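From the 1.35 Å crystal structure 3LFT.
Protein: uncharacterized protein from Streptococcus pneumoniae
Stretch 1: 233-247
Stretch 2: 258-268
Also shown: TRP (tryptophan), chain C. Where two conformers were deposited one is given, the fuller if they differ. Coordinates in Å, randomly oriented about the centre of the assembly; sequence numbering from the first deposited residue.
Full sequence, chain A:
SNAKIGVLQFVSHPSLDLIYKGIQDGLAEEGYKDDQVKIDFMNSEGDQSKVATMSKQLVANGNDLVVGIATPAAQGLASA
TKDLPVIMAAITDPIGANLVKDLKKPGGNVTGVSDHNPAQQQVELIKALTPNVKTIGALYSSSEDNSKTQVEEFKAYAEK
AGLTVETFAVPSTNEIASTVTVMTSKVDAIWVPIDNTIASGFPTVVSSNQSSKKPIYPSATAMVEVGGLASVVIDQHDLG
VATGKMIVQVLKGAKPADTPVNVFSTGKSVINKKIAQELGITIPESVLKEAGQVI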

# COMPACT_ATOMS: atom_id res chain seq x y z
N VAL A 233 -9.07 -5.61 -1.12
CA VAL A 233 -7.90 -4.93 -1.67
C VAL A 233 -8.22 -4.16 -2.94
O VAL A 233 -9.16 -4.47 -3.65
CB VAL A 233 -6.75 -5.94 -1.97
CG1 VAL A 233 -6.30 -6.63 -0.68
CG2 VAL A 233 -7.20 -6.99 -3.00
N ILE A 234 -7.38 -3.16 -3.18
CA ILE A 234 -7.46 -2.38 -4.41
C ILE A 234 -6.55 -2.99 -5.46
O ILE A 234 -5.51 -3.59 -5.13
CB ILE A 234 -7.04 -0.96 -4.13
CG1 ILE A 234 -8.03 -0.34 -3.17
CG2 ILE A 234 -6.98 -0.15 -5.41
CD1 ILE A 234 -7.42 0.73 -2.38
N ASP A 235 -6.94 -2.86 -6.72
CA ASP A 235 -6.16 -3.43 -7.83
C ASP A 235 -4.87 -2.63 -8.05
O ASP A 235 -4.91 -1.45 -8.38
CB ASP A 235 -7.06 -3.46 -9.08
CG ASP A 235 -6.43 -4.15 -10.26
OD1 ASP A 235 -5.38 -3.70 -10.75
OD2 ASP A 235 -7.06 -5.10 -10.78
N GLN A 236 -3.73 -3.31 -7.89
CA GLN A 236 -2.44 -2.64 -7.93
C GLN A 236 -2.09 -2.15 -9.31
O GLN A 236 -1.56 -1.05 -9.48
CB GLN A 236 -1.35 -3.56 -7.40
CG GLN A 236 -1.62 -4.07 -5.98
CD GLN A 236 -1.67 -2.94 -4.97
OE1 GLN A 236 -0.62 -2.39 -4.63
NE2 GLN A 236 -2.86 -2.60 -4.49
N HIS A 237 -2.37 -2.98 -10.32
CA HIS A 237 -2.10 -2.53 -11.68
C HIS A 237 -2.93 -1.28 -12.04
O HIS A 237 -2.41 -0.35 -12.67
CB HIS A 237 -2.27 -3.67 -12.67
CG HIS A 237 -2.00 -3.27 -14.08
ND1 HIS A 237 -0.73 -3.16 -14.60
CD2 HIS A 237 -2.85 -2.93 -15.07
CE1 HIS A 237 -0.81 -2.78 -15.87
NE2 HIS A 237 -2.08 -2.62 -16.17
N ASP A 238 -4.20 -1.24 -11.63
CA ASP A 238 -5.04 -0.04 -11.83
C ASP A 238 -4.44 1.21 -11.19
O ASP A 238 -4.48 2.31 -11.77
CB ASP A 238 -6.47 -0.26 -11.31
CG ASP A 238 -7.31 -1.17 -12.19
OD1 ASP A 238 -6.94 -1.43 -13.35
OD2 ASP A 238 -8.36 -1.63 -11.69
N LEU A 239 -3.89 1.06 -9.99
CA LEU A 239 -3.22 2.19 -9.32
C LEU A 239 -2.07 2.70 -10.15
O LEU A 239 -1.88 3.92 -10.31
CB LEU A 239 -2.70 1.80 -7.93
CG LEU A 239 -3.77 1.49 -6.88
CD1 LEU A 239 -3.12 0.84 -5.67
CD2 LEU A 239 -4.54 2.76 -6.50
N GLY A 240 -1.29 1.78 -10.70
CA GLY A 240 -0.13 2.20 -11.49
C GLY A 240 -0.55 2.87 -12.79
O GLY A 240 0.01 3.90 -13.17
N VAL A 241 -1.52 2.29 -13.50
CA VAL A 241 -1.97 2.92 -14.75
C VAL A 241 -2.50 4.32 -14.49
O VAL A 241 -2.19 5.27 -15.23
CB VAL A 241 -3.05 2.06 -15.46
CG1 VAL A 241 -3.62 2.77 -16.69
CG2 VAL A 241 -2.44 0.73 -15.88
N ALA A 242 -3.28 4.48 -13.43
CA ALA A 242 -3.84 5.80 -13.11
C ALA A 242 -2.73 6.79 -12.78
O ALA A 242 -2.80 7.96 -13.15
CB ALA A 242 -4.82 5.68 -11.95
N THR A 243 -1.67 6.31 -12.12
CA THR A 243 -0.53 7.16 -11.84
C THR A 243 0.15 7.55 -13.16
O THR A 243 0.51 8.72 -13.35
CB THR A 243 0.49 6.44 -10.95
OG1 THR A 243 -0.12 6.08 -9.70
CG2 THR A 243 1.69 7.33 -10.66
N GLY A 244 0.33 6.58 -14.06
CA GLY A 244 0.90 6.90 -15.39
C GLY A 244 0.14 8.00 -16.10
O GLY A 244 0.74 8.92 -16.68
N LYS A 245 -1.18 7.90 -16.09
CA LYS A 245 -1.98 8.92 -16.73
C LYS A 245 -1.85 10.28 -16.09
O LYS A 245 -1.84 11.28 -16.81
CB LYS A 245 -3.42 8.47 -16.84
CG LYS A 245 -3.51 7.34 -17.86
CD LYS A 245 -4.90 6.78 -18.04
CE LYS A 245 -4.86 5.66 -19.07
NZ LYS A 245 -4.52 6.14 -20.44
N MSE A 246 -1.73 10.35 -14.77
CA MSE A 246 -1.52 11.65 -14.09
C MSE A 246 -0.13 12.20 -14.39
O MSE A 246 0.01 13.42 -14.54
CB MSE A 246 -1.75 11.54 -12.58
CG MSE A 246 -3.20 11.20 -12.27
SE MSE A 246 -3.60 11.31 -10.39
CE MSE A 246 -3.67 13.24 -10.24
N ILE A 247 0.88 11.34 -14.52
CA ILE A 247 2.20 11.82 -14.91
C ILE A 247 2.09 12.52 -16.26
O ILE A 247 2.65 13.61 -16.44
CB ILE A 247 3.18 10.64 -15.01
CG1 ILE A 247 3.49 10.09 -13.62
CG2 ILE A 247 4.46 11.06 -15.70
CD1 ILE A 247 4.17 8.72 -13.65
N ASP A 258 -3.42 22.32 -8.21
CA ASP A 258 -4.83 22.36 -8.57
C ASP A 258 -5.30 21.06 -9.19
O ASP A 258 -6.40 21.02 -9.78
CB ASP A 258 -5.09 23.51 -9.57
CG ASP A 258 -6.57 23.80 -9.80
OD1 ASP A 258 -7.34 23.87 -8.81
OD2 ASP A 258 -6.98 24.00 -10.97
N THR A 259 -4.50 20.00 -9.09
CA THR A 259 -4.89 18.70 -9.67
C THR A 259 -5.41 17.77 -8.57
O THR A 259 -4.67 17.39 -7.67
CB THR A 259 -3.68 18.05 -10.38
OG1 THR A 259 -3.22 18.91 -11.43
CG2 THR A 259 -4.07 16.72 -10.96
N PRO A 260 -6.72 17.46 -8.60
CA PRO A 260 -7.25 16.61 -7.54
C PRO A 260 -6.53 15.27 -7.41
O PRO A 260 -6.10 14.66 -8.39
CB PRO A 260 -8.71 16.39 -7.97
CG PRO A 260 -9.02 17.60 -8.77
CD PRO A 260 -7.77 17.92 -9.53
N VAL A 261 -6.40 14.82 -6.19
CA VAL A 261 -5.90 13.48 -5.91
C VAL A 261 -6.93 12.45 -6.42
O VAL A 261 -8.15 12.66 -6.27
CB VAL A 261 -5.68 13.32 -4.40
CG1 VAL A 261 -5.23 11.90 -4.06
CG2 VAL A 261 -4.59 14.30 -3.93
N ASN A 262 -6.43 11.39 -7.04
CA ASN A 262 -7.26 10.28 -7.48
C ASN A 262 -7.25 9.22 -6.38
O ASN A 262 -6.25 8.53 -6.19
CB ASN A 262 -6.68 9.72 -8.79
CG ASN A 262 -7.50 8.58 -9.35
OD1 ASN A 262 -8.26 7.96 -8.62
ND2 ASN A 262 -7.30 8.25 -10.63
N VAL A 263 -8.38 9.10 -5.68
CA VAL A 263 -8.51 8.16 -4.56
C VAL A 263 -9.26 6.90 -5.01
O VAL A 263 -10.37 6.98 -5.55
CB VAL A 263 -9.25 8.79 -3.35
CG1 VAL A 263 -9.32 7.80 -2.17
CG2 VAL A 263 -8.53 10.07 -2.90
N PHE A 264 -8.65 5.74 -4.75
CA PHE A 264 -9.32 4.44 -4.88
C PHE A 264 -9.69 3.97 -3.49
O PHE A 264 -8.85 4.00 -2.58
CB PHE A 264 -8.36 3.41 -5.49
CG PHE A 264 -8.09 3.59 -6.96
CD1 PHE A 264 -8.49 2.60 -7.86
CD2 PHE A 264 -7.39 4.69 -7.45
CE1 PHE A 264 -8.26 2.73 -9.24
CE2 PHE A 264 -7.14 4.83 -8.83
CZ PHE A 264 -7.56 3.85 -9.71
N SER A 265 -10.93 3.52 -3.30
CA SER A 265 -11.33 3.15 -1.95
C SER A 265 -12.18 1.91 -1.83
O SER A 265 -12.53 1.48 -0.72
CB SER A 265 -12.03 4.31 -1.25
OG SER A 265 -13.21 4.70 -1.95
N THR A 266 -12.56 1.28 -2.90
CA THR A 266 -13.49 0.20 -2.51
C THR A 266 -12.99 -1.23 -2.53
O THR A 266 -13.23 -2.03 -1.59
CB THR A 266 -14.87 0.38 -3.01
OG1 THR A 266 -14.84 1.07 -4.28
CG2 THR A 266 -15.59 1.30 -2.01
N GLY A 267 -12.30 -1.53 -3.60
CA GLY A 267 -11.68 -2.81 -3.77
C GLY A 267 -12.67 -3.95 -3.83
O GLY A 267 -13.88 -3.76 -3.96
N LYS A 268 -12.11 -5.15 -3.72
CA LYS A 268 -12.83 -6.40 -3.83
C LYS A 268 -12.12 -7.41 -2.97
O LYS A 268 -10.93 -7.25 -2.66
CB LYS A 268 -12.85 -6.93 -5.27
CG LYS A 268 -13.62 -6.08 -6.26
CD LYS A 268 -13.74 -6.77 -7.63
CE LYS A 268 -14.48 -5.89 -8.62
NZ LYS A 268 -14.26 -6.31 -10.04
N TRP C . -0.20 2.62 -0.11
CA TRP C . 1.13 2.31 0.50
C TRP C . 1.73 3.54 1.08
O TRP C . 2.94 3.61 1.30
CB TRP C . 2.05 1.67 -0.56
CG TRP C . 1.48 0.38 -1.08
CD1 TRP C . 0.80 0.17 -2.28
CD2 TRP C . 1.51 -0.92 -0.40
NE1 TRP C . 0.42 -1.15 -2.38
CE2 TRP C . 0.80 -1.83 -1.30
CE3 TRP C . 2.02 -1.33 0.81
CZ2 TRP C . 0.66 -3.15 -0.91
CZ3 TRP C . 1.85 -2.66 1.17
CH2 TRP C . 1.18 -3.55 0.31
OXT TRP C . 0.99 4.50 1.35

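A one-pair antiparallel β bridge pins the two stretches at one end, and from there a helix and a nearly antiparallel extended strand pack along each other through apolar side chains centred on Phe-264. The bridge joins Val-233 and Lys-268 by two backbone hydrogen bonds, Val-233 N to Lys-268 O at 2.9 Å and Lys-268 N to Val-233 O at 3.0 Å. Because only main-chain atoms make these bonds, the lysine is free to run outward, its end leading away from stretch 1. Gly-267, just before it, lies with its CA 3.0 Å from Val-233 O; a CB here would clash with that oxygen, and the positive phi also favours glycine.

Beyond the bridge, stretch 1 turns into helix 236-247. Asp-235 caps its start, OD1 accepting from Asp-238 N at 2.9 Å, and the chain then runs at 176° to strand 262-264. The helix and strand axes come no closer than 10.4 Å, a gap filled by side chains. Phe-264, with 108 Å² covered, gives up more surface to the contact than any other residue here. Its CB points toward the helix, and with chi1 at -73° (m) the ring lies against several neighbours. Leu-239 CD2 sits over one face of the Phe-264 ring, 3.9 Å from its centroid and 25° off the normal, a CH-pi contact; the leucine CB points sideways, but its branched end reaches the ring. Ala-242 CB meets the ring edge, 4.0 Å from Phe-264 CE2, its small methyl fitting where the helix faces the strand. Ile-234 adds its CG2 at 3.8 Å from Phe-264 CB, while its CD1 lies 3.6 Å from Phe-264 O. At the more exposed margin, Asp-238 contributes its CB, 4.1 Å from Phe-264 CE1, while its carboxylate lies farther from the ring.

Further along the helix, Ala-242 CB also touches Asn-262 ND2 at 3.8 Å. Selenomethionine Met-246 then extends the apolar surface: SE lies 3.8 Å from Asn-262 CB, and CE lies 3.6 Å from Thr-259 CG2 and 3.4 Å from Pro-260 O. The long, unbranched side chain spans this distance while its backbone remains in the helix. Thr-259 offers a methyl here, its OG1 being hydrogen-bonded elsewhere in the structure. Val-263 alternates with its strand neighbours and points away from the helix. Altogether 528 Å² is buried, counting both sides. Gln-236 faces other partners: NE2 donates to Ile-234 O at 2.9 Å, leaving OE1 to accept from NE1 of the bound tryptophan at 2.8 Å.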